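Local coordinates for protein thiosulfate reductase (Thermus thermophilus, PDB 2VPZ) that probably reduces polysulfide or thiosulfate, using a molybdenum atom with molybdopterin guanine dinucleotide cofactors and a [4Fe-4S] cluster, at residues N71-G76 / H215-Q220; W520-L525 / Q533-K538; V667-Q672 / N737-E742. One frame throughout, in Å; residues are numbered along the deposited sequence.

Contact 1. Residues N71-G76 / H215-Q220. With MGD (2-amino-5,6-dimercapto-7-methyl-3,7,8a,9-tetrahydro-8-oxa-1,3,9,10-tetraaza-anthracen-4-one guanosine dinucleotide), chain I; SF4 (iron/sulfur cluster), chain G.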
# COMPACT_ATOMS: atom_id res chain seq x y z
N ASN A 71 16.43 8.09 -35.36
CA ASN A 71 15.98 9.49 -35.25
C ASN A 71 16.20 10.03 -33.80
O ASN A 71 15.61 9.52 -32.85
CB ASN A 71 14.51 9.67 -35.63
CG ASN A 71 14.10 11.13 -35.78
OD1 ASN A 71 14.50 11.80 -36.74
ND2 ASN A 71 13.35 11.65 -34.80
N PRO A 72 17.09 11.06 -33.62
CA PRO A 72 17.35 11.64 -32.29
C PRO A 72 16.17 12.32 -31.54
O PRO A 72 16.28 12.66 -30.36
CB PRO A 72 18.51 12.62 -32.50
CG PRO A 72 19.12 12.24 -33.85
CD PRO A 72 17.99 11.61 -34.65
N LYS A 73 15.07 12.56 -32.24
CA LYS A 73 13.88 13.19 -31.65
C LYS A 73 12.86 12.17 -31.10
O LYS A 73 12.54 12.18 -29.92
CB LYS A 73 13.21 14.15 -32.66
CG LYS A 73 13.98 15.44 -32.93
CD LYS A 73 13.09 16.48 -33.59
CE LYS A 73 13.71 17.87 -33.59
NZ LYS A 73 13.37 18.66 -32.37
N SER A 74 12.36 11.27 -31.94
CA SER A 74 11.41 10.27 -31.46
C SER A 74 12.05 9.07 -30.71
O SER A 74 11.54 8.64 -29.67
CB SER A 74 10.50 9.76 -32.58
OG SER A 74 11.18 9.49 -33.77
N ARG A 75 13.18 8.56 -31.21
CA ARG A 75 13.86 7.36 -30.66
C ARG A 75 12.89 6.18 -30.39
O ARG A 75 13.04 5.49 -29.37
CB ARG A 75 14.56 7.61 -29.33
CG ARG A 75 15.42 8.78 -29.22
CD ARG A 75 15.58 8.95 -27.75
NE ARG A 75 16.40 10.06 -27.34
CZ ARG A 75 16.23 10.70 -26.20
NH1 ARG A 75 15.26 10.31 -25.39
NH2 ARG A 75 17.00 11.73 -25.88
N GLY A 76 11.91 5.98 -31.25
CA GLY A 76 10.96 4.90 -31.07
C GLY A 76 9.60 5.23 -30.45
O GLY A 76 8.62 4.50 -30.67
N HIS A 215 6.07 18.04 -25.79
CA HIS A 215 7.17 17.93 -26.79
C HIS A 215 7.85 16.60 -26.45
O HIS A 215 8.36 16.38 -25.35
CB HIS A 215 8.17 19.14 -26.68
CG HIS A 215 7.81 20.33 -27.51
ND1 HIS A 215 8.30 21.59 -27.28
CD2 HIS A 215 7.00 20.43 -28.55
CE1 HIS A 215 7.78 22.43 -28.15
NE2 HIS A 215 6.98 21.74 -28.94
N ASN A 216 7.84 15.74 -27.45
CA ASN A 216 8.37 14.39 -27.33
C ASN A 216 9.64 14.14 -26.53
O ASN A 216 9.60 13.68 -25.37
CB ASN A 216 8.52 13.73 -28.70
CG ASN A 216 8.60 12.22 -28.64
OD1 ASN A 216 8.72 11.67 -27.54
ND2 ASN A 216 8.53 11.55 -29.79
N THR A 217 10.78 14.45 -27.14
CA THR A 217 12.10 14.20 -26.56
C THR A 217 12.34 14.77 -25.16
O THR A 217 13.00 14.13 -24.32
CB THR A 217 13.28 14.69 -27.48
OG1 THR A 217 12.90 14.64 -28.84
CG2 THR A 217 14.54 13.82 -27.25
N GLN A 218 11.82 15.96 -24.90
CA GLN A 218 12.03 16.54 -23.59
C GLN A 218 11.16 15.83 -22.53
O GLN A 218 11.49 15.87 -21.35
CB GLN A 218 11.84 18.08 -23.58
CG GLN A 218 10.41 18.63 -23.72
CD GLN A 218 10.15 19.97 -22.96
OE1 GLN A 218 11.07 20.76 -22.69
NE2 GLN A 218 8.88 20.23 -22.65
N LEU A 219 10.08 15.16 -22.95
CA LEU A 219 9.26 14.39 -21.99
C LEU A 219 10.14 13.15 -21.62
O LEU A 219 10.38 12.86 -20.45
CB LEU A 219 7.93 13.93 -22.62
CG LEU A 219 6.86 13.36 -21.68
CD1 LEU A 219 6.82 14.18 -20.37
CD2 LEU A 219 5.46 13.36 -22.39
N GLN A 220 10.62 12.46 -22.65
CA GLN A 220 11.51 11.33 -22.49
C GLN A 220 12.69 11.69 -21.55
O GLN A 220 12.90 11.02 -20.55
CB GLN A 220 12.08 10.88 -23.83
CG GLN A 220 11.08 10.27 -24.76
CD GLN A 220 11.68 9.86 -26.07
OE1 GLN A 220 11.05 9.93 -27.13
NE2 GLN A 220 12.95 9.44 -26.00
PB MGD I . 5.11 28.35 -19.71
O1B MGD I . 4.35 29.57 -20.08
O2B MGD I . 6.45 28.46 -19.19
O3B MGD I . 4.95 27.59 -21.11
O3A MGD I . 4.64 25.78 -22.88
PA MGD I . 5.68 26.37 -21.84
O1A MGD I . 6.80 26.76 -22.69
O2A MGD I . 6.03 25.33 -20.89
O5' MGD I . 4.30 27.51 -18.68
C5' MGD I . 2.89 27.42 -18.48
C4' MGD I . 2.85 27.43 -16.96
O4' MGD I . 3.27 28.75 -16.66
C3' MGD I . 1.48 27.27 -16.26
O3' MGD I . 1.54 26.28 -15.20
C2' MGD I . 1.18 28.65 -15.62
O2' MGD I . 0.78 28.45 -14.27
C1' MGD I . 2.57 29.23 -15.50
N9 MGD I . 2.72 30.66 -15.09
C8 MGD I . 1.86 31.69 -15.37
N7 MGD I . 2.30 32.86 -14.84
C5 MGD I . 3.46 32.58 -14.19
C6 MGD I . 4.39 33.35 -13.34
O6 MGD I . 4.19 34.56 -13.23
N1 MGD I . 5.45 32.74 -12.83
C2 MGD I . 5.66 31.40 -12.98
N2 MGD I . 6.78 30.81 -12.42
N3 MGD I . 4.84 30.62 -13.74
C4 MGD I . 3.74 31.14 -14.36
C10 MGD I . 4.27 26.26 -24.16
C11 MGD I . 5.08 25.44 -25.11
O11 MGD I . 4.59 24.09 -25.06
C12 MGD I . 5.23 26.07 -26.52
S12 MGD I . 5.74 27.66 -26.72
C13 MGD I . 4.96 25.38 -27.68
S13 MGD I . 5.26 26.10 -29.20
C14 MGD I . 4.43 23.97 -27.64
N15 MGD I . 3.05 23.81 -27.91
C16 MGD I . 2.36 22.72 -27.45
C17 MGD I . 0.90 22.44 -27.71
O17 MGD I . 0.25 23.22 -28.47
N18 MGD I . 0.32 21.30 -27.21
C19 MGD I . 1.07 20.50 -26.40
N19 MGD I . 0.45 19.46 -25.88
N20 MGD I . 2.39 20.68 -26.05
C21 MGD I . 3.05 21.75 -26.59
N22 MGD I . 4.31 22.02 -26.30
C23 MGD I . 4.85 23.34 -26.33
FE1 SF4 G . 6.56 15.33 -32.16
FE2 SF4 G . 4.30 15.17 -30.60
FE3 SF4 G . 4.92 17.47 -31.97
FE4 SF4 G . 4.06 15.27 -33.36
S1 SF4 G . 2.83 16.47 -31.81
S2 SF4 G . 5.84 16.65 -33.92
S3 SF4 G . 5.00 13.60 -32.12
S4 SF4 G . 6.15 16.54 -30.24
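Thr217, in the first turn of helix 216-227, donates a hydrogen bond across this contact: its OG1 lies 2.7 Å from Lys73 O. The hydroxyl comes from well to one side of the carbonyl, at a C=O...OG1 angle of 111°, and it also bonds Trp49 NE1, which fixes its rotation. Around this bond the packing is close. Thr217 CG2, anti to the backbone N, rests over one face of the Arg75 guanidinium, 3.5 Å from NH2, the two side chains crossing at about a right angle. The same guanidinium brings NH1 to 3.6 Å from Gln220 CB, while Arg75 pairs by charge with Asp221. Asn216 puts ND2 3.6 Å from Ser74 CA; the hydroxyl of Ser74 is bonded instead to Gly52 O.

The cofactors lie close to the same helix start. Asn216 N approaches the cluster sulfur S4 of SF4 to 3.4 Å, and the N-cap residue His215 lays one ring face over the MGD, CE1 3.6 Å from C23, so two consecutive residues meet the cluster and a pterin. Lys73 adds a cation-pi contact to Trp49, which also stacks on His215. The loop 71-76, between strand 62-67 and helix 80-84, thus joins the iron-sulfur region to helix 216-227, with Phe501 of strand 501-503 against Pro72 and Lys73.

Contact 2. Residues W520-L525 / Q533-K538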
# COMPACT_ATOMS: atom_id res chain seq x y z
N TRP A 520 4.88 23.92 -54.42
CA TRP A 520 4.21 24.09 -55.72
C TRP A 520 3.40 25.41 -55.80
O TRP A 520 3.44 26.10 -56.82
CB TRP A 520 3.27 22.91 -56.03
CG TRP A 520 2.64 22.91 -57.45
CD1 TRP A 520 3.14 22.29 -58.58
CD2 TRP A 520 1.42 23.56 -57.88
NE1 TRP A 520 2.31 22.51 -59.65
CE2 TRP A 520 1.25 23.28 -59.26
CE3 TRP A 520 0.45 24.35 -57.22
CZ2 TRP A 520 0.14 23.77 -60.01
CZ3 TRP A 520 -0.66 24.84 -57.97
CH2 TRP A 520 -0.80 24.54 -59.35
N ILE A 521 2.67 25.74 -54.74
CA ILE A 521 1.88 26.99 -54.68
C ILE A 521 2.83 28.23 -54.74
O ILE A 521 2.55 29.19 -55.46
CB ILE A 521 0.96 27.03 -53.37
CG1 ILE A 521 -0.18 26.01 -53.46
CG2 ILE A 521 0.39 28.45 -53.15
CD1 ILE A 521 -0.88 25.66 -52.12
N ALA A 522 3.96 28.18 -54.02
CA ALA A 522 4.97 29.25 -54.00
C ALA A 522 5.61 29.45 -55.40
O ALA A 522 5.59 30.57 -55.96
CB ALA A 522 6.07 28.96 -52.91
N ARG A 523 6.16 28.39 -55.97
CA ARG A 523 6.71 28.43 -57.31
C ARG A 523 5.68 28.98 -58.35
O ARG A 523 6.01 29.82 -59.18
CB ARG A 523 7.16 27.02 -57.74
CG ARG A 523 7.86 26.96 -59.07
CD ARG A 523 8.52 25.61 -59.25
NE ARG A 523 8.90 25.34 -60.64
CZ ARG A 523 8.07 25.31 -61.68
NH1 ARG A 523 6.78 25.54 -61.53
NH2 ARG A 523 8.53 25.05 -62.90
N GLU A 524 4.43 28.51 -58.29
CA GLU A 524 3.35 28.96 -59.19
C GLU A 524 3.01 30.46 -59.08
O GLU A 524 2.54 31.07 -60.04
CB GLU A 524 2.09 28.12 -59.01
CG GLU A 524 2.20 26.71 -59.55
CD GLU A 524 2.45 26.69 -61.05
OE1 GLU A 524 1.68 27.37 -61.77
OE2 GLU A 524 3.40 26.00 -61.50
N LEU A 525 3.21 31.03 -57.90
CA LEU A 525 2.97 32.46 -57.68
C LEU A 525 4.26 33.21 -58.10
O LEU A 525 4.20 34.30 -58.67
CB LEU A 525 2.61 32.77 -56.20
CG LEU A 525 1.18 32.39 -55.74
CD1 LEU A 525 1.06 32.29 -54.20
CD2 LEU A 525 0.15 33.39 -56.32
N GLN A 533 14.15 33.41 -61.84
CA GLN A 533 15.55 33.08 -61.44
C GLN A 533 15.50 32.39 -60.07
O GLN A 533 16.33 31.50 -59.76
CB GLN A 533 16.50 34.31 -61.39
CG GLN A 533 16.34 35.21 -60.19
CD GLN A 533 15.80 36.56 -60.57
OE1 GLN A 533 16.48 37.59 -60.40
NE2 GLN A 533 14.59 36.59 -61.14
N TYR A 534 14.55 32.81 -59.26
CA TYR A 534 14.27 32.13 -57.99
C TYR A 534 13.07 31.17 -58.51
O TYR A 534 12.20 31.59 -59.27
CB TYR A 534 13.84 33.13 -56.83
CG TYR A 534 14.70 34.43 -56.63
CD1 TYR A 534 14.28 35.64 -57.15
CD2 TYR A 534 15.96 34.42 -55.95
CE1 TYR A 534 15.03 36.82 -57.04
CE2 TYR A 534 16.74 35.61 -55.83
CZ TYR A 534 16.26 36.80 -56.38
OH TYR A 534 17.01 37.95 -56.31
N PHE A 535 13.15 29.87 -58.22
CA PHE A 535 12.21 28.81 -58.70
C PHE A 535 12.54 28.14 -60.02
O PHE A 535 11.70 27.39 -60.54
CB PHE A 535 10.81 29.38 -58.78
CG PHE A 535 10.28 29.87 -57.55
CD1 PHE A 535 10.13 31.22 -57.31
CD2 PHE A 535 10.04 28.97 -56.50
CE1 PHE A 535 9.78 31.70 -56.07
CE2 PHE A 535 9.67 29.41 -55.24
CZ PHE A 535 9.55 30.79 -55.01
N PRO A 536 13.81 28.29 -60.50
CA PRO A 536 14.20 27.66 -61.76
C PRO A 536 13.88 26.16 -61.87
O PRO A 536 13.23 25.72 -62.83
CB PRO A 536 15.68 27.97 -61.86
CG PRO A 536 16.12 27.73 -60.46
CD PRO A 536 14.97 28.38 -59.62
N TRP A 537 14.34 25.38 -60.90
CA TRP A 537 14.08 23.91 -60.82
C TRP A 537 12.61 23.59 -61.19
O TRP A 537 11.71 24.27 -60.70
CB TRP A 537 14.37 23.34 -59.41
CG TRP A 537 13.88 24.22 -58.27
CD1 TRP A 537 14.54 25.26 -57.70
CD2 TRP A 537 12.61 24.14 -57.56
NE1 TRP A 537 13.79 25.83 -56.71
CE2 TRP A 537 12.60 25.17 -56.60
CE3 TRP A 537 11.48 23.29 -57.65
CZ2 TRP A 537 11.50 25.40 -55.73
CZ3 TRP A 537 10.38 23.51 -56.78
CH2 TRP A 537 10.41 24.56 -55.84
N LYS A 538 12.36 22.57 -62.02
CA LYS A 538 10.98 22.19 -62.45
C LYS A 538 10.23 21.26 -61.51
O LYS A 538 9.07 20.92 -61.74
CB LYS A 538 10.98 21.53 -63.83
CG LYS A 538 10.39 22.37 -64.95
CD LYS A 538 11.50 22.91 -65.86
CE LYS A 538 12.54 23.73 -65.09
NZ LYS A 538 12.59 25.16 -65.55
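Arg523 and Phe535 mark the closest backbone approach, their CA atoms 5.7 Å apart, where the irregular chain 533-538 doubles back on helix 520-525. Phe535 has a positive phi of 89°, and this turn in the chain directs its side chain at the helix. Its ring lies with one face against the helix backbone: Arg523 CA makes a CH-pi contact 3.9 Å from the ring centroid, while Ala522 CB touches CE2 at 4.3 Å.

The link from helix 518-528 to helix 540-551 here packs back on the helix it has just left. Phe535 also meets Phe155 and Leu156 of helix 149-160, so its ring is wedged between two helices, and Trp537 is held edge-to-face by Tyr374 and Tyr543.

Arg523 reaches past Phe535 to Trp537, its CG anti to the backbone N (chi1 -175°) and the chain extended as far as NE. Its CD sits over the six-membered ring of Trp537, 4.1 Å from the centroid, and NE donates to Trp537 O at 3.0 Å in a fairly straight bond of 160°. That bond lies in the planes of both the carbonyl and the guanidinium. Glu524 OE2 approaches the guanidinium edge, forming a salt bridge of 3.4 Å with Arg523 NH1. An alanine in place of Arg523 would probably leave Trp537 O without this donor, take away the CD contact over the six-membered ring of the indole and deprive Glu524 of a partner, though Arg528 would still pair with it.

Lys538 passes Arg523 NH2 with its CG at 3.9 Å, then curls back so that NZ donates to Pro536 O at 2.8 Å, and its backbone N is bonded to Glu542.

Contact 3. Residues V667-Q672 / N737-E742; sequences VMLVNQ and NFVRLE
Met668 and Glu742 exchange two backbone hydrogen bonds, N to O in each direction, of which Met668 N to Glu742 O is 2.9 Å. Val670 and Arg740 form a second such pair, with Val670 N to Arg740 O at 3.0 Å and nearly straight (173°). Beyond them Gln672 N reaches Phe738 O in a longer, more bent bond of 3.2 Å and 138°, where the strand gives way to a turn. Leu669 with Leu741 and Asn671 with Val739 are the non-hydrogen-bonded pairs, whose CA-H groups point at carbonyls of neighbouring residues on the facing strand.

These antiparallel strands are central in a mixed sheet, flanked by 676-683 and 619-624, consistent with the double-psi beta-barrel of molybdopterin dinucleotide-binding domains.

On the face carrying Leu669, Val739 and Leu741, which Asn671 shares, the aliphatic residues pack together. Leu669 CB meets Val739 CG2 at 3.6 Å, and its CD2 lies beside Leu741 CD2 at 3.8 Å, the two leucines pointing the same way. Strand 692-696 covers this face through Val693 and Ile695.

The other face is mixed. Arg740 runs alongside Val670 and lays one guanidinium face over Val670 CB, NH1 coming 3.5 Å from Val670 CG1; a long salt bridge of 3.8 Å links Arg740 NH2 to Glu742 OE2, while Glu742 OE1 is paired with Lys676. Just before strand 738-744 begins, Asn737 ND2 is bonded to the carbonyls of Leu734 and Arg722.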
# COMPACT_ATOMS: atom_id res chain seq x y z
N VAL A 667 -19.93 28.43 -16.46
CA VAL A 667 -19.73 29.85 -16.15
C VAL A 667 -19.30 30.62 -17.40
O VAL A 667 -18.79 30.02 -18.35
CB VAL A 667 -18.56 29.90 -15.08
CG1 VAL A 667 -17.51 30.92 -15.51
CG2 VAL A 667 -19.09 30.20 -13.66
N MET A 668 -19.57 31.93 -17.44
CA MET A 668 -19.04 32.78 -18.53
C MET A 668 -17.83 33.50 -17.90
O MET A 668 -17.87 33.85 -16.71
CB MET A 668 -20.00 33.90 -19.00
CG MET A 668 -21.33 33.50 -19.60
SD MET A 668 -21.17 32.57 -21.18
CE MET A 668 -20.37 33.81 -22.27
N LEU A 669 -16.78 33.72 -18.69
CA LEU A 669 -15.62 34.50 -18.23
C LEU A 669 -15.76 35.92 -18.87
O LEU A 669 -15.93 36.06 -20.08
CB LEU A 669 -14.26 33.85 -18.67
CG LEU A 669 -14.02 32.45 -18.10
CD1 LEU A 669 -12.80 31.81 -18.76
CD2 LEU A 669 -13.86 32.47 -16.55
N VAL A 670 -15.75 36.95 -18.03
CA VAL A 670 -15.87 38.32 -18.52
C VAL A 670 -14.56 39.07 -18.16
O VAL A 670 -14.11 39.01 -17.01
CB VAL A 670 -17.14 39.04 -17.87
CG1 VAL A 670 -17.49 40.31 -18.67
CG2 VAL A 670 -18.36 38.06 -17.86
N ASN A 671 -13.91 39.72 -19.12
CA ASN A 671 -12.66 40.42 -18.80
C ASN A 671 -12.88 41.89 -18.36
O ASN A 671 -14.01 42.38 -18.39
CB ASN A 671 -11.57 40.30 -19.92
CG ASN A 671 -11.92 41.07 -21.21
OD1 ASN A 671 -11.13 41.04 -22.18
ND2 ASN A 671 -13.05 41.76 -21.23
N GLN A 672 -11.81 42.55 -17.92
CA GLN A 672 -11.87 43.93 -17.45
C GLN A 672 -12.52 44.87 -18.50
O GLN A 672 -13.06 45.93 -18.13
CB GLN A 672 -10.47 44.41 -17.01
CG GLN A 672 -9.44 44.69 -18.14
CD GLN A 672 -8.83 43.44 -18.78
OE1 GLN A 672 -8.63 43.38 -20.00
NE2 GLN A 672 -8.52 42.42 -17.96
N ASN A 737 -4.04 40.30 -18.34
CA ASN A 737 -5.51 40.35 -18.41
C ASN A 737 -6.14 39.74 -17.15
O ASN A 737 -5.61 38.78 -16.58
CB ASN A 737 -6.03 39.65 -19.68
CG ASN A 737 -5.67 40.41 -20.97
OD1 ASN A 737 -6.37 41.35 -21.37
ND2 ASN A 737 -4.56 40.01 -21.60
N PHE A 738 -7.25 40.32 -16.73
CA PHE A 738 -8.00 39.91 -15.55
C PHE A 738 -9.40 39.50 -16.01
O PHE A 738 -9.97 40.08 -16.95
CB PHE A 738 -8.04 41.07 -14.53
CG PHE A 738 -6.67 41.68 -14.22
CD1 PHE A 738 -6.38 43.01 -14.52
CD2 PHE A 738 -5.65 40.90 -13.63
CE1 PHE A 738 -5.10 43.57 -14.26
CE2 PHE A 738 -4.36 41.44 -13.35
CZ PHE A 738 -4.09 42.78 -13.67
N VAL A 739 -9.94 38.50 -15.35
CA VAL A 739 -11.22 37.93 -15.70
C VAL A 739 -12.08 37.63 -14.44
O VAL A 739 -11.51 37.36 -13.37
CB VAL A 739 -10.94 36.62 -16.51
CG1 VAL A 739 -10.86 35.42 -15.56
CG2 VAL A 739 -11.96 36.44 -17.61
N ARG A 740 -13.41 37.74 -14.55
CA ARG A 740 -14.31 37.40 -13.43
C ARG A 740 -15.34 36.36 -13.93
O ARG A 740 -15.61 36.27 -15.13
CB ARG A 740 -15.00 38.62 -12.86
CG ARG A 740 -15.99 39.16 -13.80
CD ARG A 740 -16.44 40.52 -13.42
NE ARG A 740 -17.82 40.56 -13.81
CZ ARG A 740 -18.28 41.21 -14.85
NH1 ARG A 740 -17.43 41.89 -15.59
NH2 ARG A 740 -19.57 41.14 -15.19
N LEU A 741 -15.90 35.56 -13.01
CA LEU A 741 -16.84 34.49 -13.37
C LEU A 741 -18.32 34.78 -13.04
O LEU A 741 -18.65 35.19 -11.93
CB LEU A 741 -16.40 33.14 -12.75
CG LEU A 741 -15.06 32.71 -12.12
CD1 LEU A 741 -15.13 31.18 -12.14
CD2 LEU A 741 -13.76 33.20 -12.82
N GLU A 742 -19.19 34.53 -14.01
CA GLU A 742 -20.63 34.78 -13.95
C GLU A 742 -21.37 33.45 -14.21
O GLU A 742 -21.16 32.83 -15.24
CB GLU A 742 -20.95 35.82 -15.03
CG GLU A 742 -22.38 36.35 -15.17
CD GLU A 742 -22.51 37.39 -16.31
OE1 GLU A 742 -22.87 36.99 -17.45
OE2 GLU A 742 -22.23 38.59 -16.05

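How the contacts relate
The three contacts share no helix or strand and do not touch, their centres lying 34 to 49 Å apart. Contact 1 is buried and the most interior, about 18 Å from the centre of the chain, and alone of the three meets the cofactors directly; a few polar groups of a loop and a helix start do its work. Contacts 2 and 3 lie on opposite sides of the chain's centre, away from the annotated sites. In contact 2, mostly buried though far from that centre, neighbours in sequence meet through aromatic faces and one arginine, with an exposed lysine at the margin. Contact 3, partly buried, instead relies on repeated backbone bonds, with a largely apolar face and a more polar, charged one.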